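Local atomic coordinates of ribulose bisphosphate carboxylase (Pyrococcus horikoshii, PDB entry 2CWX), a protein that probably catalyses the addition of CO2 and water to ribulose 1,5-bisphosphate, giving two molecules of 3-phosphoglycerate, as part of archaeal AMP degradation. Residues 29-34 with 78-83; 260-265 with 303-308; 276-281 with 309-314. One frame throughout, in Å; residues are numbered along the deposited sequence.

Contact 1: residues 29-34 with 78-83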
loop_
_atom_site.group_PDB
_atom_site.type_symbol
_atom_site.label_atom_id
_atom_site.label_comp_id
_atom_site.label_asym_id
_atom_site.label_seq_id
_atom_site.Cartn_x
_atom_site.Cartn_y
_atom_site.Cartn_z
ATOM N N GLU A 29 40.184 3.410 -24.834
ATOM C CA GLU A 29 41.332 2.906 -25.564
ATOM C C GLU A 29 40.942 1.630 -26.273
ATOM O O GLU A 29 40.464 0.708 -25.637
ATOM C CB GLU A 29 42.498 2.600 -24.610
ATOM C CG GLU A 29 42.866 3.708 -23.624
ATOM C CD GLU A 29 44.206 3.448 -22.909
ATOM O OE1 GLU A 29 44.333 3.804 -21.704
ATOM O OE2 GLU A 29 45.135 2.870 -23.555
ATOM N N TYR A 30 41.172 1.574 -27.580
ATOM C CA TYR A 30 40.896 0.390 -28.379
ATOM C C TYR A 30 42.168 -0.127 -29.075
ATOM O O TYR A 30 42.986 0.664 -29.559
ATOM C CB TYR A 30 39.883 0.716 -29.482
ATOM C CG TYR A 30 38.522 1.215 -29.028
ATOM C CD1 TYR A 30 37.497 0.320 -28.709
ATOM C CD2 TYR A 30 38.249 2.561 -28.952
ATOM C CE1 TYR A 30 36.250 0.763 -28.293
ATOM C CE2 TYR A 30 36.996 3.019 -28.557
ATOM C CZ TYR A 30 36.001 2.114 -28.243
ATOM O OH TYR A 30 34.769 2.569 -27.848
ATOM N N TYR A 31 42.285 -1.447 -29.153
ATOM C CA TYR A 31 43.092 -2.124 -30.164
ATOM C C TYR A 31 42.201 -2.515 -31.338
ATOM O O TYR A 31 41.072 -2.961 -31.154
ATOM C CB TYR A 31 43.720 -3.377 -29.590
ATOM C CG TYR A 31 44.400 -4.271 -30.625
ATOM C CD1 TYR A 31 43.706 -5.310 -31.258
ATOM C CD2 TYR A 31 45.736 -4.077 -30.966
ATOM C CE1 TYR A 31 44.346 -6.128 -32.215
ATOM C CE2 TYR A 31 46.373 -4.901 -31.885
ATOM C CZ TYR A 31 45.675 -5.910 -32.511
ATOM O OH TYR A 31 46.328 -6.718 -33.440
ATOM N N PHE A 32 42.706 -2.349 -32.555
ATOM C CA PHE A 32 41.990 -2.794 -33.729
ATOM C C PHE A 32 42.935 -3.137 -34.895
ATOM O O PHE A 32 44.104 -2.733 -34.925
ATOM C CB PHE A 32 40.983 -1.723 -34.176
ATOM C CG PHE A 32 41.614 -0.528 -34.778
ATOM C CD1 PHE A 32 42.014 0.539 -33.984
ATOM C CD2 PHE A 32 41.808 -0.451 -36.144
ATOM C CE1 PHE A 32 42.616 1.656 -34.542
ATOM C CE2 PHE A 32 42.407 0.672 -36.713
ATOM C CZ PHE A 32 42.807 1.729 -35.904
ATOM N N GLU A 33 42.384 -3.892 -35.840
ATOM C CA GLU A 33 43.042 -4.195 -37.108
ATOM C C GLU A 33 42.084 -3.776 -38.209
ATOM O O GLU A 33 40.942 -4.268 -38.256
ATOM C CB GLU A 33 43.316 -5.690 -37.194
ATOM C CG GLU A 33 44.377 -6.158 -36.214
ATOM C CD GLU A 33 44.308 -7.644 -35.945
ATOM O OE1 GLU A 33 43.652 -8.351 -36.735
ATOM O OE2 GLU A 33 44.889 -8.108 -34.938
ATOM N N PRO A 34 42.504 -2.861 -39.073
ATOM C CA PRO A 34 41.662 -2.463 -40.196
ATOM C C PRO A 34 41.462 -3.597 -41.200
ATOM O O PRO A 34 42.309 -4.493 -41.304
ATOM C CB PRO A 34 42.430 -1.296 -40.829
ATOM C CG PRO A 34 43.818 -1.458 -40.389
ATOM C CD PRO A 34 43.783 -2.135 -39.055
ATOM N N HIS A 78 50.654 -1.173 -33.027
ATOM C CA HIS A 78 50.873 -2.036 -31.866
ATOM C C HIS A 78 50.746 -3.495 -32.282
ATOM O O HIS A 78 49.660 -3.938 -32.659
ATOM C CB HIS A 78 49.855 -1.741 -30.766
ATOM C CG HIS A 78 50.121 -2.464 -29.483
ATOM N ND1 HIS A 78 49.762 -3.782 -29.278
ATOM C CD2 HIS A 78 50.683 -2.042 -28.323
ATOM C CE1 HIS A 78 50.108 -4.146 -28.055
ATOM N NE2 HIS A 78 50.663 -3.108 -27.454
ATOM N N GLY A 79 51.848 -4.243 -32.182
ATOM C CA GLY A 79 51.902 -5.618 -32.649
ATOM C C GLY A 79 51.400 -5.701 -34.083
ATOM O O GLY A 79 51.877 -4.991 -34.976
ATOM N N GLU A 80 50.376 -6.520 -34.277
ATOM C CA GLU A 80 49.814 -6.752 -35.603
ATOM C C GLU A 80 48.682 -5.751 -36.009
ATOM O O GLU A 80 48.112 -5.837 -37.109
ATOM C CB GLU A 80 49.437 -8.254 -35.737
ATOM C CG GLU A 80 48.263 -8.793 -34.912
ATOM C CD GLU A 80 48.514 -8.980 -33.392
ATOM O OE1 GLU A 80 48.225 -8.018 -32.599
ATOM O OE2 GLU A 80 48.944 -10.107 -32.979
ATOM N N GLY A 81 48.399 -4.773 -35.140
ATOM C CA GLY A 81 47.341 -3.801 -35.372
ATOM C C GLY A 81 47.724 -2.407 -34.903
ATOM O O GLY A 81 48.842 -1.967 -35.124
ATOM N N TYR A 82 46.787 -1.720 -34.248
ATOM C CA TYR A 82 46.948 -0.336 -33.814
ATOM C C TYR A 82 46.171 -0.117 -32.516
ATOM O O TYR A 82 45.162 -0.782 -32.282
ATOM C CB TYR A 82 46.380 0.606 -34.874
ATOM C CG TYR A 82 47.055 0.528 -36.232
ATOM C CD1 TYR A 82 48.023 1.459 -36.626
ATOM C CD2 TYR A 82 46.722 -0.479 -37.130
ATOM C CE1 TYR A 82 48.643 1.366 -37.881
ATOM C CE2 TYR A 82 47.332 -0.583 -38.372
ATOM C CZ TYR A 82 48.287 0.336 -38.750
ATOM O OH TYR A 82 48.868 0.187 -40.014
ATOM N N ILE A 83 46.638 0.812 -31.680
ATOM C CA ILE A 83 45.883 1.286 -30.537
ATOM C C ILE A 83 45.437 2.712 -30.808
ATOM O O ILE A 83 46.239 3.537 -31.266
ATOM C CB ILE A 83 46.740 1.204 -29.237
ATOM C CG1 ILE A 83 46.869 -0.260 -28.792
ATOM C CG2 ILE A 83 46.126 2.064 -28.121
ATOM C CD1 ILE A 83 47.845 -0.516 -27.617
#

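Contact 2: residues 260-265 with 303-308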
loop_
_atom_site.group_PDB
_atom_site.type_symbol
_atom_site.label_atom_id
_atom_site.label_comp_id
_atom_site.label_asym_id
_atom_site.label_seq_id
_atom_site.Cartn_x
_atom_site.Cartn_y
_atom_site.Cartn_z
ATOM N N ALA A 260 20.741 -5.470 -14.545
ATOM C CA ALA A 260 20.333 -6.089 -13.297
ATOM C C ALA A 260 21.318 -5.726 -12.208
ATOM O O ALA A 260 20.915 -5.436 -11.086
ATOM C CB ALA A 260 20.258 -7.593 -13.448
ATOM N N LEU A 261 22.603 -5.679 -12.542
ATOM C CA LEU A 261 23.635 -5.407 -11.519
ATOM C C LEU A 261 23.521 -3.979 -10.986
ATOM O O LEU A 261 23.591 -3.782 -9.768
ATOM C CB LEU A 261 25.037 -5.641 -12.050
ATOM C CG LEU A 261 26.148 -5.334 -11.072
ATOM C CD1 LEU A 261 25.991 -6.206 -9.851
ATOM C CD2 LEU A 261 27.545 -5.480 -11.679
ATOM N N GLN A 262 23.285 -2.996 -11.855
ATOM C CA GLN A 262 23.071 -1.610 -11.355
ATOM C C GLN A 262 21.876 -1.509 -10.388
ATOM O O GLN A 262 21.943 -0.846 -9.365
ATOM C CB GLN A 262 22.896 -0.587 -12.488
ATOM C CG GLN A 262 24.173 -0.314 -13.255
ATOM C CD GLN A 262 24.143 1.046 -13.963
ATOM O OE1 GLN A 262 23.994 1.101 -15.196
ATOM N NE2 GLN A 262 24.181 2.150 -13.170
ATOM N N TYR A 263 20.787 -2.155 -10.731
ATOM C CA TYR A 263 19.647 -2.140 -9.864
ATOM C C TYR A 263 19.960 -2.909 -8.577
ATOM O O TYR A 263 19.607 -2.454 -7.502
ATOM C CB TYR A 263 18.443 -2.775 -10.561
ATOM C CG TYR A 263 17.289 -2.912 -9.633
ATOM C CD1 TYR A 263 16.671 -1.776 -9.120
ATOM C CD2 TYR A 263 16.814 -4.153 -9.254
ATOM C CE1 TYR A 263 15.599 -1.875 -8.249
ATOM C CE2 TYR A 263 15.735 -4.263 -8.375
ATOM C CZ TYR A 263 15.134 -3.132 -7.899
ATOM O OH TYR A 263 14.111 -3.232 -6.995
ATOM N N MET A 264 20.592 -4.088 -8.667
ATOM C CA MET A 264 20.896 -4.849 -7.470
ATOM C C MET A 264 21.841 -4.104 -6.501
ATOM O O MET A 264 21.774 -4.308 -5.288
ATOM C CB MET A 264 21.484 -6.220 -7.767
ATOM C CG MET A 264 20.525 -7.203 -8.383
ATOM S SD MET A 264 19.063 -7.464 -7.363
ATOM C CE MET A 264 19.781 -7.999 -5.912
ATOM N N ARG A 265 22.649 -3.201 -7.017
ATOM C CA ARG A 265 23.547 -2.433 -6.159
ATOM C C ARG A 265 22.701 -1.479 -5.303
ATOM O O ARG A 265 23.087 -1.126 -4.198
ATOM C CB ARG A 265 24.532 -1.634 -7.029
ATOM C CG ARG A 265 25.381 -0.612 -6.297
ATOM C CD ARG A 265 26.376 -1.222 -5.352
ATOM N NE ARG A 265 27.146 -0.212 -4.594
ATOM C CZ ARG A 265 26.749 0.324 -3.434
ATOM N NH1 ARG A 265 25.589 0.003 -2.896
ATOM N NH2 ARG A 265 27.503 1.220 -2.815
ATOM N N ARG A 303 33.687 -2.403 -10.563
ATOM C CA ARG A 303 34.130 -1.668 -9.404
ATOM C C ARG A 303 33.348 -0.308 -9.303
ATOM O O ARG A 303 32.912 0.080 -8.251
ATOM C CB ARG A 303 35.651 -1.451 -9.411
ATOM C CG ARG A 303 36.142 -0.485 -8.322
ATOM C CD ARG A 303 37.617 -0.561 -8.051
ATOM N NE ARG A 303 37.987 0.302 -6.936
ATOM C CZ ARG A 303 39.124 0.967 -6.783
ATOM N NH1 ARG A 303 40.107 0.885 -7.670
ATOM N NH2 ARG A 303 39.266 1.737 -5.705
ATOM N N MET A 304 33.122 0.354 -10.421
ATOM C CA MET A 304 32.362 1.625 -10.410
ATOM C C MET A 304 30.982 1.461 -9.887
ATOM O O MET A 304 30.515 2.250 -9.071
ATOM C CB MET A 304 32.228 2.149 -11.819
ATOM C CG MET A 304 33.454 2.639 -12.334
ATOM S SD MET A 304 33.272 3.285 -14.033
ATOM C CE MET A 304 32.144 4.416 -13.839
ATOM N N ILE A 305 30.304 0.420 -10.349
ATOM C CA ILE A 305 28.952 0.121 -9.867
ATOM C C ILE A 305 29.032 -0.248 -8.418
ATOM O O ILE A 305 28.292 0.275 -7.565
ATOM C CB ILE A 305 28.286 -0.988 -10.694
ATOM C CG1 ILE A 305 28.066 -0.526 -12.110
ATOM C CG2 ILE A 305 26.903 -1.379 -10.111
ATOM C CD1 ILE A 305 27.682 -1.646 -13.087
ATOM N N GLY A 306 29.952 -1.150 -8.125
ATOM C CA GLY A 306 30.372 -1.391 -6.762
ATOM C C GLY A 306 30.185 -2.828 -6.303
ATOM O O GLY A 306 29.532 -3.039 -5.308
ATOM N N VAL A 307 30.757 -3.788 -7.021
ATOM C CA VAL A 307 31.027 -5.109 -6.417
ATOM C C VAL A 307 32.145 -4.967 -5.360
ATOM O O VAL A 307 32.979 -4.134 -5.477
ATOM C CB VAL A 307 31.370 -6.174 -7.453
ATOM C CG1 VAL A 307 30.270 -6.227 -8.563
ATOM C CG2 VAL A 307 32.693 -5.929 -8.088
ATOM N N ASP A 308 32.097 -5.777 -4.318
ATOM C CA ASP A 308 33.033 -5.717 -3.206
ATOM C C ASP A 308 34.196 -6.685 -3.352
ATOM O O ASP A 308 35.264 -6.425 -2.807
ATOM C CB ASP A 308 32.309 -5.948 -1.884
ATOM C CG ASP A 308 31.247 -4.920 -1.632
ATOM O OD1 ASP A 308 31.600 -3.820 -1.124
ATOM O OD2 ASP A 308 30.024 -5.103 -1.888
#

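Contact 3: residues 276-281 with 309-314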
loop_
_atom_site.group_PDB
_atom_site.type_symbol
_atom_site.label_atom_id
_atom_site.label_comp_id
_atom_site.label_asym_id
_atom_site.label_seq_id
_atom_site.Cartn_x
_atom_site.Cartn_y
_atom_site.Cartn_z
ATOM N N HIS A 276 29.631 -10.238 -3.955
ATOM C CA HIS A 276 30.708 -11.010 -4.509
ATOM C C HIS A 276 30.324 -11.284 -5.948
ATOM O O HIS A 276 29.260 -11.867 -6.220
ATOM C CB HIS A 276 30.875 -12.327 -3.748
ATOM C CG HIS A 276 31.800 -13.281 -4.428
ATOM N ND1 HIS A 276 33.097 -13.466 -4.024
ATOM C CD2 HIS A 276 31.640 -14.034 -5.541
ATOM C CE1 HIS A 276 33.682 -14.334 -4.832
ATOM N NE2 HIS A 276 32.825 -14.669 -5.778
ATOM N N ALA A 277 31.148 -10.817 -6.866
ATOM C CA ALA A 277 30.879 -10.971 -8.277
ATOM C C ALA A 277 31.658 -12.178 -8.815
ATOM O O ALA A 277 32.889 -12.231 -8.726
ATOM C CB ALA A 277 31.263 -9.737 -9.016
ATOM N N HIS A 278 30.918 -13.151 -9.314
ATOM C CA HIS A 278 31.464 -14.238 -10.093
ATOM C C HIS A 278 31.456 -13.815 -11.561
ATOM O O HIS A 278 30.511 -13.194 -12.037
ATOM C CB HIS A 278 30.576 -15.461 -9.983
ATOM C CG HIS A 278 31.289 -16.741 -10.274
ATOM N ND1 HIS A 278 31.701 -17.092 -11.539
ATOM C CD2 HIS A 278 31.619 -17.784 -9.461
ATOM C CE1 HIS A 278 32.294 -18.278 -11.492
ATOM N NE2 HIS A 278 32.256 -18.718 -10.242
ATOM N N ARG A 279 32.498 -14.166 -12.273
ATOM C CA ARG A 279 32.651 -13.639 -13.606
ATOM C C ARG A 279 32.401 -14.699 -14.690
ATOM O O ARG A 279 32.818 -14.507 -15.824
ATOM C CB ARG A 279 34.045 -13.030 -13.746
ATOM C CG ARG A 279 35.174 -14.050 -13.671
ATOM C CD ARG A 279 36.564 -13.426 -14.004
ATOM N NE ARG A 279 37.606 -14.447 -13.974
ATOM C CZ ARG A 279 38.854 -14.268 -14.383
ATOM N NH1 ARG A 279 39.239 -13.088 -14.840
ATOM N NH2 ARG A 279 39.720 -15.277 -14.340
ATOM N N ALA A 280 31.668 -15.762 -14.368
ATOM C CA ALA A 280 31.354 -16.817 -15.354
ATOM C C ALA A 280 30.816 -16.256 -16.690
ATOM O O ALA A 280 29.963 -15.353 -16.691
ATOM C CB ALA A 280 30.338 -17.873 -14.729
ATOM N N MET A 281 31.332 -16.795 -17.803
ATOM C CA MET A 281 31.042 -16.375 -19.184
ATOM C C MET A 281 31.977 -15.259 -19.679
ATOM O O MET A 281 32.045 -15.018 -20.896
ATOM C CB MET A 281 29.573 -15.974 -19.393
ATOM C CG MET A 281 29.065 -15.963 -20.857
ATOM S SD MET A 281 27.216 -15.544 -20.975
ATOM C CE MET A 281 27.298 -13.939 -20.661
ATOM N N GLN A 309 33.988 -7.793 -4.064
ATOM C CA GLN A 309 35.037 -8.770 -4.369
ATOM C C GLN A 309 34.745 -9.253 -5.777
ATOM O O GLN A 309 33.575 -9.362 -6.150
ATOM C CB GLN A 309 35.018 -10.010 -3.439
ATOM C CG GLN A 309 34.398 -9.787 -2.173
ATOM C CD GLN A 309 34.469 -10.907 -1.179
ATOM O OE1 GLN A 309 34.157 -12.077 -1.479
ATOM N NE2 GLN A 309 34.716 -10.537 0.054
ATOM N N ILE A 310 35.762 -9.561 -6.539
ATOM C CA ILE A 310 35.590 -10.130 -7.859
ATOM C C ILE A 310 36.693 -11.124 -8.188
ATOM O O ILE A 310 37.835 -10.891 -7.840
ATOM C CB ILE A 310 35.523 -9.013 -8.935
ATOM C CG1 ILE A 310 35.087 -9.575 -10.276
ATOM C CG2 ILE A 310 36.837 -8.292 -9.087
ATOM C CD1 ILE A 310 34.683 -8.469 -11.291
ATOM N N HIS A 311 36.345 -12.200 -8.896
ATOM C CA HIS A 311 37.338 -13.168 -9.404
ATOM C C HIS A 311 38.268 -12.519 -10.455
ATOM O O HIS A 311 37.781 -11.863 -11.376
ATOM C CB HIS A 311 36.663 -14.379 -10.086
ATOM C CG HIS A 311 35.754 -15.186 -9.215
ATOM N ND1 HIS A 311 34.856 -16.103 -9.740
ATOM C CD2 HIS A 311 35.597 -15.241 -7.867
ATOM C CE1 HIS A 311 34.177 -16.661 -8.744
ATOM N NE2 HIS A 311 34.613 -16.168 -7.602
ATOM N N THR A 312 39.589 -12.659 -10.293
ATOM C CA THR A 312 40.557 -12.218 -11.303
ATOM C C THR A 312 41.511 -13.306 -11.843
ATOM O O THR A 312 42.050 -13.153 -12.936
ATOM C CB THR A 312 41.447 -11.059 -10.776
ATOM O OG1 THR A 312 42.268 -11.516 -9.698
ATOM C CG2 THR A 312 40.620 -9.930 -10.172
ATOM N N GLY A 313 41.778 -14.346 -11.068
ATOM C CA GLY A 313 42.847 -15.294 -11.411
ATOM C C GLY A 313 44.077 -15.337 -10.488
ATOM O O GLY A 313 44.296 -14.442 -9.652
ATOM N N THR A 314 44.891 -16.391 -10.693
ATOM C CA THR A 314 46.005 -16.781 -9.814
ATOM C C THR A 314 47.250 -17.246 -10.533
ATOM O O THR A 314 47.202 -17.542 -11.735
ATOM C CB THR A 314 45.595 -17.985 -9.034
ATOM O OG1 THR A 314 45.088 -18.976 -9.938
ATOM C CG2 THR A 314 44.448 -17.663 -8.153
#

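Contact 1: residues 29-34 with 78-83
F32 and Y82 form an antiparallel hydrogen-bonded pair that ties strand 25-34 to the start of strand 81-89. F32 N donates to Y82 O and Y82 N to F32 O, both at 2.9 Å. The same carbonyls receive weaker CA-H...O contacts, from Y31 CA to Y82 O and from G81 CA to F32 O, while Y30 O takes one from I83 CA at 3.1 Å.

Apolar packing collects on the face carrying F32 and Y82. CB of Y82 sits over one face of the F32 ring, 4.2 Å from its centroid. The two rings themselves are nearly parallel but slid so far apart that they barely overlap. P34 CD adds a touch on Y82 CD2 at 3.9 Å, its side chain crossing the tyrosine at about a right angle.

Polar contacts gather at the end of Y31. With CG anti to the backbone N (chi1 171°), the ring runs alongside the turn, its edge facing H78 O at 3.5 Å from CE2, and its hydroxyl reaches the carboxylates of E33 and E80, whose OE2 and OE1 are 4.1 Å apart. A phenylalanine in place of Y31, without the very short hydroxyl contacts, would probably leave two carboxylates, likely both negative, close together with no shared partner. E33 has further partners in N117 and, weakly, R290.

A type II' turn from H78 to G81, with G79 at positive phi, joins strands 71-78 and 81-89 as a tight beta hairpin, which strand 25-34 flanks in the mixed sheet of the RuBisCO N-terminal domain.

Contact 2: residues 260-265 with 303-308
Q262 and I305 have the nearest CA atoms of the two segments, 6.3 Å apart. Segment 260-265 is regular helix throughout, whereas 303-308 holds the last turn of helix 295-305 and the chain leaving it. G306 ends that turn as the C-prime residue of a Schellman motif, its N bonded to R303 O. Its positive phi of 122° suits glycine, and a side chain there would also run into R265 NE.

I305 has the largest share of the packing, pointing toward the helix 258-271 and touching it with both branches. The longer branch ends at CD1, 3.8 Å from Q262 CG, the two side chains crossing at about a right angle. The same methyl meets L261 CD2 at 4.1 Å, and L261 CD2 also reaches V307 CG1, so this leucine bridges the last helical residue and the second residue past the helix. The other branch of I305, CG2, lies 3.9 Å from R265 CB.

R265 slides past I305 in the opposite direction. Its CG is anti to the backbone N (chi1 170°) and the chain then bends at chi2 (67°), which lays the aliphatic part along the carbonyls of the last helical residue and of G306 after it. NE comes to 3.2 Å from I305 O, near the guanidinium plane, and CD to 3.6 Å from G306 O. The guanidinium is held farther out by a salt bridge to E269 and a hydrogen bond to G135 O, while the amide of Q262 bonds to G96 O.

Two helices of the outer layer of the TIM barrel thus meet here, just where V307 turns in toward I275 and A277 of strand 274-278.

Contact 3: residues 276-281 with 309-314
H311 swings CG anti to its carbonyl carbon (chi1 -60°), which carries its ring across to strand 274-278, where its CE1 and ND1 approach H278 and its NE2 approaches H276. R279 starts from the tight rotamer with CG between backbone N and carbonyl carbon (chi1 67°) and then runs straight out to NE, past H311 CB and along the chain that follows it.

The edge of the H311 ring is directed at the face of H278, an edge-to-face pair with centroids 4.2 Å apart and planes at 72°; the exact spacing is doubtful, because the carbons are modelled too close. Next to CE1 in the same ring, H311 NE2 lies 3.0 Å from H276 NE2, near the plane of the H276 ring. The other ring nitrogen of H276 is firmly placed: ND1 donates an almost straight hydrogen bond, 3.1 Å long, to a lone pair of Q309 OE1.

Beneath these side chains lie neighbouring parallel strands of the TIM barrel, whose C-terminal ends carry the active site. A277 N bonds to Q309 O at 2.9 Å, and a weak bond runs back from H311 N to A277 O; A277 CB rests 4.0 Å from I310 CG1, on the face away from the histidines. H278 is the predicted proton acceptor, with R279 and H311 predicted to bind substrate, and the ring of H278 lies beside K186 and E189, which are predicted to bind magnesium, the lysine through a carbamate.

Past the strands, the R279 guanidinium lays one face against the H311-T312 backbone. Its CD is 3.3 Å from H311 O, a buried carbonyl without a polar partner. H278 ND1 accepts a bond from A280 N in its ring plane, and N108 of the second subunit packs against H278.

From the N terminus, contact 1 comes first: strand 25-34 is met again by residues 78-83, closing a loop within the N-terminal domain long before the other two contacts begin. Its centre is 30 Å from that of contact 2 and 27 Å from that of contact 3. In the catalytic domain, segments 260-265 and 276-281 open contacts 2 and 3 in turn, and 303-308 and 309-314 complete them in the same order, so the two loops cross. Contact 2 joins helices of the barrel's outside and contact 3 joins strands of its inner wall. The layers meet where V307 CG1 lies 3.7 Å from A277 CB, and both contacts also touch the second subunit.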